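Local coordinates for mandelate racemase/muconate lactonizing protein (Alicyclobacillus acidocaldarius LAA1, PDB 3QLD) that is of unknown function but belongs to the enolase superfamily, pairing an N-terminal capping domain with a TIM-barrel-like C-terminal domain, at residues V73-R78 with R99-N104; D62-M67 with R105-A110; R78-A83 with Q87-R92. All blocks are in the same frame, centred on the assembly; numbering follows the deposited sequence.

Interaction 1 of 3, residues V73-R78 with R99-N104; sequences VPRFAR and RDVRGN. With SO4 (sulfate ion), chain D.
The carboxylate of Asp100 is gripped side-on by the guanidinium of Arg75: NE of Arg75 lies 3.1 Å from OD1 of Asp100, and NH2 of Arg75 lies 3.2 Å from OD2 of Asp100. This bidentate salt bridge fastens helix 61-80 to the loop leading into helix 105-123, in the N-terminal domain of an enolase-superfamily fold. The geometry is not that of a flat fork, because the guanidinium and carboxylate planes are turned 36° apart. OD1 is met on its syn side, whereas OD2 is approached from above the carboxylate plane, with an N-H...O angle of 157°. An extended chain from CG to NE carries the guanidinium across to the loop. Over one of its faces sits CG2 of Val101, 3.8 Å from Arg75 NE, so apolar packing and ion pairing act on the same group. The third nitrogen, NH1, bonds to the carbonyl of His71 one turn back, and NH2 has a second partner in Glu53 of the second subunit, which places the contact at the dimer interface. Farther along the loop, a sulfate, probably from the crystallisation liquor, accepts bonds from Arg102 NE and Gly103 N through its O2. Within the loop, Asn104 ND2, which also donates to Glu58 O of the second subunit, bonds to Arg102 O at 2.9 Å, nearly along the C=O axis.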
loop_
_atom_site.group_PDB
_atom_site.type_symbol
_atom_site.label_atom_id
_atom_site.label_comp_id
_atom_site.label_asym_id
_atom_site.label_seq_id
_atom_site.Cartn_x
_atom_site.Cartn_y
_atom_site.Cartn_z
ATOM N N VAL A 73 7.492 -11.925 -11.224
ATOM C CA VAL A 73 8.381 -12.907 -11.910
ATOM C C VAL A 73 8.356 -12.726 -13.422
ATOM O O VAL A 73 9.452 -12.701 -14.058
ATOM C CB VAL A 73 8.188 -14.357 -11.377
ATOM C CG1 VAL A 73 9.047 -15.386 -12.186
ATOM C CG2 VAL A 73 8.584 -14.366 -9.934
ATOM N N PRO A 74 7.169 -12.489 -14.030
ATOM C CA PRO A 74 7.191 -12.210 -15.473
ATOM C C PRO A 74 7.986 -10.978 -15.835
ATOM O O PRO A 74 8.723 -10.967 -16.845
ATOM C CB PRO A 74 5.712 -12.042 -15.810
ATOM C CG PRO A 74 5.075 -13.041 -14.875
ATOM C CD PRO A 74 5.776 -12.676 -13.565
ATOM N N ARG A 75 7.911 -9.959 -15.006
ATOM C CA ARG A 75 8.624 -8.718 -15.274
ATOM C C ARG A 75 10.103 -8.934 -15.163
ATOM O O ARG A 75 10.877 -8.288 -15.915
ATOM C CB ARG A 75 8.203 -7.598 -14.326
ATOM C CG ARG A 75 6.915 -6.853 -14.795
ATOM C CD ARG A 75 6.576 -5.900 -13.646
ATOM N NE ARG A 75 5.473 -5.039 -14.009
ATOM C CZ ARG A 75 4.188 -5.395 -14.020
ATOM N NH1 ARG A 75 3.830 -6.642 -13.716
ATOM N NH2 ARG A 75 3.261 -4.477 -14.383
ATOM N N PHE A 76 10.500 -9.771 -14.197
ATOM C CA PHE A 76 11.909 -10.086 -13.936
ATOM C C PHE A 76 12.494 -10.927 -15.094
ATOM O O PHE A 76 13.597 -10.653 -15.529
ATOM C CB PHE A 76 12.028 -10.763 -12.566
ATOM C CG PHE A 76 13.388 -11.291 -12.237
ATOM C CD1 PHE A 76 13.548 -12.656 -11.882
ATOM C CD2 PHE A 76 14.509 -10.458 -12.242
ATOM C CE1 PHE A 76 14.754 -13.162 -11.558
ATOM C CE2 PHE A 76 15.770 -10.978 -11.962
ATOM C CZ PHE A 76 15.902 -12.328 -11.585
ATOM N N ALA A 77 11.750 -11.912 -15.597
ATOM C CA ALA A 77 12.132 -12.681 -16.796
ATOM C C ALA A 77 12.329 -11.775 -17.993
ATOM O O ALA A 77 13.279 -11.933 -18.745
ATOM C CB ALA A 77 11.062 -13.705 -17.128
ATOM N N ARG A 78 11.433 -10.810 -18.172
ATOM C CA ARG A 78 11.552 -9.905 -19.313
ATOM C C ARG A 78 12.880 -9.150 -19.206
ATOM O O ARG A 78 13.614 -9.038 -20.205
ATOM C CB ARG A 78 10.343 -8.951 -19.405
ATOM C CG ARG A 78 10.322 -7.996 -20.641
ATOM C CD ARG A 78 9.038 -7.084 -20.645
ATOM N NE ARG A 78 9.169 -5.955 -19.698
ATOM C CZ ARG A 78 8.213 -5.529 -18.851
ATOM N NH1 ARG A 78 7.028 -6.134 -18.803
ATOM N NH2 ARG A 78 8.442 -4.498 -18.037
ATOM N N ARG A 99 10.320 -1.189 -11.884
ATOM C CA ARG A 99 10.165 0.236 -11.552
ATOM C C ARG A 99 8.715 0.729 -11.745
ATOM O O ARG A 99 8.346 1.693 -11.103
ATOM C CB ARG A 99 11.140 1.116 -12.352
ATOM C CG ARG A 99 10.821 1.091 -13.874
ATOM C CD ARG A 99 12.046 1.407 -14.712
ATOM N NE ARG A 99 11.712 1.691 -16.109
ATOM C CZ ARG A 99 12.597 1.675 -17.111
ATOM N NH1 ARG A 99 13.876 1.363 -16.882
ATOM N NH2 ARG A 99 12.207 1.957 -18.350
ATOM N N ASP A 100 7.911 0.081 -12.597
ATOM C CA ASP A 100 6.517 0.499 -12.825
ATOM C C ASP A 100 5.516 -0.049 -11.831
ATOM O O ASP A 100 4.356 0.264 -11.951
ATOM C CB ASP A 100 6.002 0.091 -14.195
ATOM C CG ASP A 100 5.866 -1.441 -14.386
ATOM O OD1 ASP A 100 6.712 -2.219 -13.865
ATOM O OD2 ASP A 100 4.947 -1.893 -15.117
ATOM N N VAL A 101 5.935 -0.934 -10.944
ATOM C CA VAL A 101 5.048 -1.447 -9.861
ATOM C C VAL A 101 4.967 -0.421 -8.702
ATOM O O VAL A 101 6.010 0.025 -8.142
ATOM C CB VAL A 101 5.567 -2.778 -9.313
ATOM C CG1 VAL A 101 4.751 -3.212 -8.107
ATOM C CG2 VAL A 101 5.536 -3.876 -10.434
ATOM N N ARG A 102 3.747 -0.102 -8.274
ATOM C CA ARG A 102 3.587 0.641 -7.025
ATOM C C ARG A 102 3.521 -0.260 -5.832
ATOM O O ARG A 102 2.960 -1.356 -5.897
ATOM C CB ARG A 102 2.364 1.553 -7.065
ATOM C CG ARG A 102 2.114 2.186 -8.416
ATOM C CD ARG A 102 3.083 3.311 -8.838
ATOM N NE ARG A 102 3.703 3.934 -7.690
ATOM C CZ ARG A 102 3.455 5.169 -7.263
ATOM N NH1 ARG A 102 2.604 5.972 -7.926
ATOM N NH2 ARG A 102 4.087 5.607 -6.176
ATOM N N GLY A 103 4.108 0.210 -4.738
ATOM C CA GLY A 103 4.098 -0.498 -3.463
ATOM C C GLY A 103 4.608 -1.910 -3.625
ATOM O O GLY A 103 5.599 -2.145 -4.399
ATOM N N ASN A 104 3.936 -2.833 -2.945
ATOM C CA ASN A 104 4.285 -4.298 -3.011
ATOM C C ASN A 104 5.736 -4.525 -2.649
ATOM O O ASN A 104 6.445 -5.351 -3.258
ATOM C CB ASN A 104 3.990 -4.838 -4.409
ATOM C CG ASN A 104 2.458 -4.928 -4.651
ATOM O OD1 ASN A 104 1.814 -5.880 -4.164
ATOM N ND2 ASN A 104 1.897 -3.957 -5.371
HETATM S S SO4 D . 5.617 3.291 -4.131
HETATM O O1 SO4 D . 4.297 3.518 -3.533
HETATM O O2 SO4 D . 5.517 2.718 -5.469
HETATM O O3 SO4 D . 6.299 4.571 -4.280
HETATM O O4 SO4 D . 6.419 2.411 -3.273
#

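Interaction 2 of 3, residues D62-M67 with R105-A110; sequences DTAWVM and RMSVAA. With SO4 (sulfate ion), chain C; SO4 (sulfate ion), chain E; SO4 (sulfate ion), chain D.
Helices 61-80 and 105-123 approach closely where Ala64 and Ser107 face each other, their CA atoms 5.6 Å apart, a spacing made possible by two small side chains directed at the opposite helix. Ser107 is the centre of the contact. Its OG, anti to the carbonyl carbon (chi1 -77°), rests against Ala64, 3.4 Å from Ala64 CB and equally near the CA of that residue. On the next turn, Met67, present as selenomethionine, lays its CG 3.8 Å from Ser107 CB; bends at chi2 and chi3 then lead its SE away from Ser107. The touching part of Met67 is the base of the chain rather than its tip. The interface of these segments is small and apolar in character apart from the serine oxygen. At the start of helix 105-123, the carboxylate of Glu59 accepts from the backbone N of both Met106 and Ser107. Two polar ends that take no part in the packing meet sulfates, probably from the crystallisation liquor: Trp65 NE1 donates to O1 of one at 2.9 Å in a nearly straight bond (171°), while Arg105 NE donates to O4 of another at 3.2 Å and Arg105 NH1 also bonds to Leu274 O. The helix pair packs on the antiparallel sheet of the N-terminal domain, with Cys48 of strand 43-48 touching both Ala64 and Ser107, and Ile32 of strand 25-38 packing on Ala64.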
loop_
_atom_site.group_PDB
_atom_site.type_symbol
_atom_site.label_atom_id
_atom_site.label_comp_id
_atom_site.label_asym_id
_atom_site.label_seq_id
_atom_site.Cartn_x
_atom_site.Cartn_y
_atom_site.Cartn_z
ATOM N N ASP A 62 -1.095 -14.422 0.803
ATOM C CA ASP A 62 -1.948 -14.709 -0.334
ATOM C C ASP A 62 -1.711 -13.751 -1.483
ATOM O O ASP A 62 -1.628 -14.155 -2.682
ATOM C CB ASP A 62 -3.444 -14.620 0.091
ATOM C CG ASP A 62 -3.976 -15.890 0.721
ATOM O OD1 ASP A 62 -3.374 -16.984 0.587
ATOM O OD2 ASP A 62 -5.023 -15.779 1.382
ATOM N N THR A 63 -1.629 -12.484 -1.156
ATOM C CA THR A 63 -1.510 -11.474 -2.170
ATOM C C THR A 63 -0.073 -11.411 -2.715
ATOM O O THR A 63 0.099 -11.215 -3.919
ATOM C CB THR A 63 -1.981 -10.079 -1.723
ATOM O OG1 THR A 63 -1.251 -9.670 -0.569
ATOM C CG2 THR A 63 -3.533 -10.120 -1.378
ATOM N N ALA A 64 0.906 -11.627 -1.833
ATOM C CA ALA A 64 2.301 -11.665 -2.288
ATOM C C ALA A 64 2.516 -12.858 -3.283
ATOM O O ALA A 64 3.230 -12.763 -4.269
ATOM C CB ALA A 64 3.284 -11.791 -1.007
ATOM N N TRP A 65 1.877 -13.977 -3.013
ATOM C CA TRP A 65 2.035 -15.150 -3.889
ATOM C C TRP A 65 1.575 -14.791 -5.291
ATOM O O TRP A 65 2.294 -14.965 -6.296
ATOM C CB TRP A 65 1.213 -16.305 -3.295
ATOM C CG TRP A 65 1.285 -17.550 -4.187
ATOM C CD1 TRP A 65 0.372 -17.961 -5.172
ATOM C CD2 TRP A 65 2.355 -18.486 -4.214
ATOM N NE1 TRP A 65 0.851 -19.124 -5.788
ATOM C CE2 TRP A 65 2.046 -19.467 -5.206
ATOM C CE3 TRP A 65 3.554 -18.610 -3.464
ATOM C CZ2 TRP A 65 2.889 -20.568 -5.459
ATOM C CZ3 TRP A 65 4.373 -19.708 -3.715
ATOM C CH2 TRP A 65 4.034 -20.663 -4.691
ATOM N N VAL A 66 0.376 -14.210 -5.421
ATOM C CA VAL A 66 -0.100 -13.883 -6.777
ATOM C C VAL A 66 0.622 -12.741 -7.423
ATOM O O VAL A 66 0.717 -12.670 -8.622
ATOM C CB VAL A 66 -1.698 -13.658 -6.860
ATOM C CG1 VAL A 66 -2.408 -14.928 -6.462
ATOM C CG2 VAL A 66 -2.161 -12.507 -6.005
HETATM N N MSE A 67 1.055 -11.773 -6.620
HETATM C CA MSE A 67 1.887 -10.688 -7.101
HETATM C C MSE A 67 3.163 -11.331 -7.717
HETATM O O MSE A 67 3.577 -10.957 -8.825
HETATM C CB MSE A 67 2.156 -9.733 -5.901
HETATM C CG MSE A 67 3.031 -8.473 -6.150
HETATM SE SE MSE A 67 2.554 -7.316 -7.636
HETATM C CE MSE A 67 0.717 -7.267 -7.235
ATOM N N ARG A 105 6.204 -3.755 -1.665
ATOM C CA ARG A 105 7.647 -3.761 -1.410
ATOM C C ARG A 105 8.192 -5.072 -0.860
ATOM O O ARG A 105 9.356 -5.390 -1.135
ATOM C CB ARG A 105 8.043 -2.599 -0.524
ATOM C CG ARG A 105 8.020 -1.322 -1.346
ATOM C CD ARG A 105 8.474 -0.127 -0.453
ATOM N NE ARG A 105 8.465 1.144 -1.206
ATOM C CZ ARG A 105 9.560 1.792 -1.625
ATOM N NH1 ARG A 105 10.800 1.357 -1.321
ATOM N NH2 ARG A 105 9.415 2.920 -2.321
HETATM N N MSE A 106 7.387 -5.832 -0.104
HETATM C CA MSE A 106 7.882 -7.120 0.387
HETATM C C MSE A 106 8.038 -8.163 -0.736
HETATM O O MSE A 106 8.978 -8.998 -0.700
HETATM C CB MSE A 106 7.010 -7.655 1.535
HETATM C CG MSE A 106 7.061 -6.763 2.789
HETATM SE SE MSE A 106 5.605 -7.294 3.952
HETATM C CE MSE A 106 5.936 -6.115 5.454
ATOM N N SER A 107 7.135 -8.114 -1.716
ATOM C CA SER A 107 7.223 -8.972 -2.932
ATOM C C SER A 107 8.405 -8.538 -3.809
ATOM O O SER A 107 9.229 -9.391 -4.240
ATOM C CB SER A 107 5.898 -8.934 -3.729
ATOM O OG SER A 107 5.034 -9.758 -3.016
ATOM N N VAL A 108 8.545 -7.231 -3.992
ATOM C CA VAL A 108 9.653 -6.689 -4.757
ATOM C C VAL A 108 10.971 -7.102 -4.099
ATOM O O VAL A 108 11.917 -7.548 -4.784
ATOM C CB VAL A 108 9.533 -5.130 -4.883
ATOM C CG1 VAL A 108 10.869 -4.514 -5.298
ATOM C CG2 VAL A 108 8.481 -4.756 -5.969
ATOM N N ALA A 109 11.029 -6.951 -2.789
ATOM C CA ALA A 109 12.232 -7.255 -2.012
ATOM C C ALA A 109 12.626 -8.728 -2.169
ATOM O O ALA A 109 13.844 -9.086 -2.132
ATOM C CB ALA A 109 11.940 -7.022 -0.573
ATOM N N ALA A 110 11.627 -9.621 -2.265
ATOM C CA ALA A 110 11.996 -11.030 -2.395
ATOM C C ALA A 110 12.780 -11.290 -3.709
ATOM O O ALA A 110 13.767 -12.041 -3.732
ATOM C CB ALA A 110 10.782 -11.961 -2.208
HETATM S S SO4 C . 11.847 4.913 -2.262
HETATM O O1 SO4 C . 10.980 4.314 -3.274
HETATM O O2 SO4 C . 12.181 3.914 -1.253
HETATM O O3 SO4 C . 13.119 5.326 -2.849
HETATM O O4 SO4 C . 11.138 6.071 -1.710
HETATM S S SO4 E . -1.782 -19.669 -8.458
HETATM O O1 SO4 E . -0.504 -20.293 -8.070
HETATM O O2 SO4 E . -2.035 -18.413 -7.748
HETATM O O3 SO4 E . -1.761 -19.371 -9.903
HETATM O O4 SO4 E . -2.848 -20.630 -8.126
HETATM S S SO4 D . 5.617 3.291 -4.131
HETATM O O1 SO4 D . 4.297 3.518 -3.533
HETATM O O2 SO4 D . 5.517 2.718 -5.469
HETATM O O3 SO4 D . 6.299 4.571 -4.280
HETATM O O4 SO4 D . 6.419 2.411 -3.273
#

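Interaction 3 of 3, residues R78-A83 with Q87-R92; sequences RWLRAA and QDVDPR
The C-terminal end of helix 61-80 and the loop after it in the N-terminal domain pack together through Trp79, Leu80 and Val89. Evidence for an apolar contact comes from the closest pairs: CG1 of Val89 stands 3.7 Å from Trp79 CZ3 and the same distance from Trp79 CH2, so one methyl branch sits against the CZ3-CH2 bond of the six-membered ring. The other branch turns to the helix end, with Val89 CG2 at 4.3 Å from Leu80 CD2. The valine therefore straddles two consecutive helix residues, although even the nearest CA atoms of the segments, Leu80 CA and Val89 CA, are 8.0 Å apart. Trp79 starts farther back, and with CG anti to the backbone N (chi1 177°) its indole extends until its six-membered ring reaches the loop; at the ring edge, Trp79 CH2 comes to 4.1 Å from the carbonyl O of Asp90. In this enolase-superfamily protein the loop runs back from the end of one helix toward helix 105-123, and Val89 also packs on Trp118 of that helix, while Pro91 lies against Trp116 and Tyr119. The indole is fixed at its other end by a hydrogen bond from NE1 to Glu96. Next to the contact, Asp90 closes an Asx turn: its OD1 accepts from Arg92 N at 3.0 Å with an angle of 154°. The amide approaches from well above the carboxylate plane, 61° out of it, while the Asp90 carbonyl O accepts from Thr93 OG1.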
loop_
_atom_site.group_PDB
_atom_site.type_symbol
_atom_site.label_atom_id
_atom_site.label_comp_id
_atom_site.label_asym_id
_atom_site.label_seq_id
_atom_site.Cartn_x
_atom_site.Cartn_y
_atom_site.Cartn_z
ATOM N N ARG A 78 11.433 -10.810 -18.172
ATOM C CA ARG A 78 11.552 -9.905 -19.313
ATOM C C ARG A 78 12.880 -9.150 -19.206
ATOM O O ARG A 78 13.614 -9.038 -20.205
ATOM C CB ARG A 78 10.343 -8.951 -19.405
ATOM C CG ARG A 78 10.322 -7.996 -20.641
ATOM C CD ARG A 78 9.038 -7.084 -20.645
ATOM N NE ARG A 78 9.169 -5.955 -19.698
ATOM C CZ ARG A 78 8.213 -5.529 -18.851
ATOM N NH1 ARG A 78 7.028 -6.134 -18.803
ATOM N NH2 ARG A 78 8.442 -4.498 -18.037
ATOM N N TRP A 79 13.216 -8.693 -18.000
ATOM C CA TRP A 79 14.429 -7.916 -17.763
ATOM C C TRP A 79 15.697 -8.760 -17.976
ATOM O O TRP A 79 16.701 -8.236 -18.471
ATOM C CB TRP A 79 14.392 -7.317 -16.362
ATOM C CG TRP A 79 15.598 -6.524 -15.866
ATOM C CD1 TRP A 79 15.836 -5.196 -16.079
ATOM C CD2 TRP A 79 16.669 -6.985 -15.000
ATOM N NE1 TRP A 79 16.990 -4.807 -15.449
ATOM C CE2 TRP A 79 17.515 -5.865 -14.752
ATOM C CE3 TRP A 79 16.965 -8.206 -14.377
ATOM C CZ2 TRP A 79 18.672 -5.943 -13.973
ATOM C CZ3 TRP A 79 18.121 -8.298 -13.586
ATOM C CH2 TRP A 79 18.968 -7.134 -13.375
ATOM N N LEU A 80 15.634 -10.049 -17.613
ATOM C CA LEU A 80 16.764 -10.958 -17.730
ATOM C C LEU A 80 17.143 -11.172 -19.182
ATOM O O LEU A 80 18.296 -11.444 -19.495
ATOM C CB LEU A 80 16.458 -12.304 -17.072
ATOM C CG LEU A 80 16.564 -12.321 -15.539
ATOM C CD1 LEU A 80 16.023 -13.659 -15.054
ATOM C CD2 LEU A 80 17.945 -12.116 -15.024
ATOM N N ARG A 81 16.164 -11.083 -20.057
ATOM C CA ARG A 81 16.381 -11.246 -21.475
ATOM C C ARG A 81 16.825 -9.954 -22.164
ATOM O O ARG A 81 17.042 -9.979 -23.390
ATOM C CB ARG A 81 15.103 -11.694 -22.170
ATOM C CG ARG A 81 14.495 -12.961 -21.689
ATOM C CD ARG A 81 13.220 -13.141 -22.500
ATOM N NE ARG A 81 12.332 -14.148 -21.924
ATOM C CZ ARG A 81 11.159 -13.891 -21.343
ATOM N NH1 ARG A 81 10.431 -14.908 -20.885
ATOM N NH2 ARG A 81 10.708 -12.639 -21.231
ATOM N N ALA A 82 16.924 -8.844 -21.423
ATOM C CA ALA A 82 17.390 -7.578 -22.001
ATOM C C ALA A 82 18.903 -7.619 -22.221
ATOM O O ALA A 82 19.659 -8.070 -21.349
ATOM C CB ALA A 82 17.002 -6.350 -21.100
ATOM N N ALA A 83 19.304 -7.120 -23.399
ATOM C CA ALA A 83 20.699 -7.024 -23.829
ATOM C C ALA A 83 21.700 -6.548 -22.724
ATOM O O ALA A 83 22.771 -7.157 -22.531
ATOM C CB ALA A 83 20.783 -6.144 -25.100
ATOM N N GLN A 87 25.756 -9.975 -20.101
ATOM C CA GLN A 87 27.011 -10.581 -19.634
ATOM C C GLN A 87 27.085 -10.615 -18.139
ATOM O O GLN A 87 27.460 -11.631 -17.539
ATOM C CB GLN A 87 28.250 -9.891 -20.235
ATOM C CG GLN A 87 28.274 -8.342 -20.153
ATOM C CD GLN A 87 29.707 -7.781 -20.119
ATOM O OE1 GLN A 87 30.645 -8.357 -20.701
ATOM N NE2 GLN A 87 29.881 -6.666 -19.417
ATOM N N ASP A 88 26.709 -9.507 -17.524
ATOM C CA ASP A 88 26.623 -9.497 -16.088
ATOM C C ASP A 88 25.225 -9.094 -15.644
ATOM O O ASP A 88 24.559 -8.236 -16.268
ATOM C CB ASP A 88 27.701 -8.594 -15.506
ATOM C CG ASP A 88 29.112 -9.027 -15.930
ATOM O OD1 ASP A 88 29.515 -10.183 -15.644
ATOM O OD2 ASP A 88 29.814 -8.212 -16.554
ATOM N N VAL A 89 24.757 -9.783 -14.610
ATOM C CA VAL A 89 23.572 -9.329 -13.894
ATOM C C VAL A 89 24.048 -8.612 -12.631
ATOM O O VAL A 89 24.632 -9.227 -11.746
ATOM C CB VAL A 89 22.597 -10.476 -13.580
ATOM C CG1 VAL A 89 21.381 -9.941 -12.892
ATOM C CG2 VAL A 89 22.194 -11.198 -14.866
ATOM N N ASP A 90 23.820 -7.300 -12.586
ATOM C CA ASP A 90 24.204 -6.449 -11.463
ATOM C C ASP A 90 22.998 -6.387 -10.468
ATOM O O ASP A 90 21.944 -5.842 -10.823
ATOM C CB ASP A 90 24.561 -5.048 -11.991
ATOM C CG ASP A 90 25.039 -4.093 -10.889
ATOM O OD1 ASP A 90 25.084 -4.490 -9.697
ATOM O OD2 ASP A 90 25.400 -2.928 -11.226
ATOM N N PRO A 91 23.131 -6.970 -9.255
ATOM C CA PRO A 91 21.980 -6.927 -8.322
ATOM C C PRO A 91 21.590 -5.512 -7.973
ATOM O O PRO A 91 20.495 -5.280 -7.482
ATOM C CB PRO A 91 22.478 -7.628 -7.055
ATOM C CG PRO A 91 23.951 -7.865 -7.259
ATOM C CD PRO A 91 24.297 -7.664 -8.685
ATOM N N ARG A 92 22.499 -4.569 -8.204
ATOM C CA ARG A 92 22.249 -3.152 -7.878
ATOM C C ARG A 92 21.127 -2.535 -8.689
ATOM O O ARG A 92 20.505 -1.556 -8.260
ATOM C CB ARG A 92 23.549 -2.311 -8.000
ATOM C CG ARG A 92 24.496 -2.524 -6.799
ATOM C CD ARG A 92 25.857 -1.854 -7.001
ATOM N NE ARG A 92 26.887 -2.257 -6.027
ATOM C CZ ARG A 92 26.952 -1.872 -4.737
ATOM N NH1 ARG A 92 26.009 -1.080 -4.193
ATOM N NH2 ARG A 92 27.963 -2.305 -3.973
#

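After the N-terminal strands the chain enters helix 61-80, which carries 62-67, 73-78 and the start of 78-83. The partners return in reverse order, so the closures are nested: interaction 3 spans the shortest loop and lies inside interaction 1, which lies inside interaction 2. Interaction 3 turns the chain at the helix end, interaction 1 holds the loop entering helix 105-123, and interaction 2 packs that helix's start on helix 61-80. Interactions 1 and 2 touch, with Asn104 OD1 3.5 Å from Met67 CG, and share a sulfate and the second subunit. Interactions 1 and 3 share Arg78.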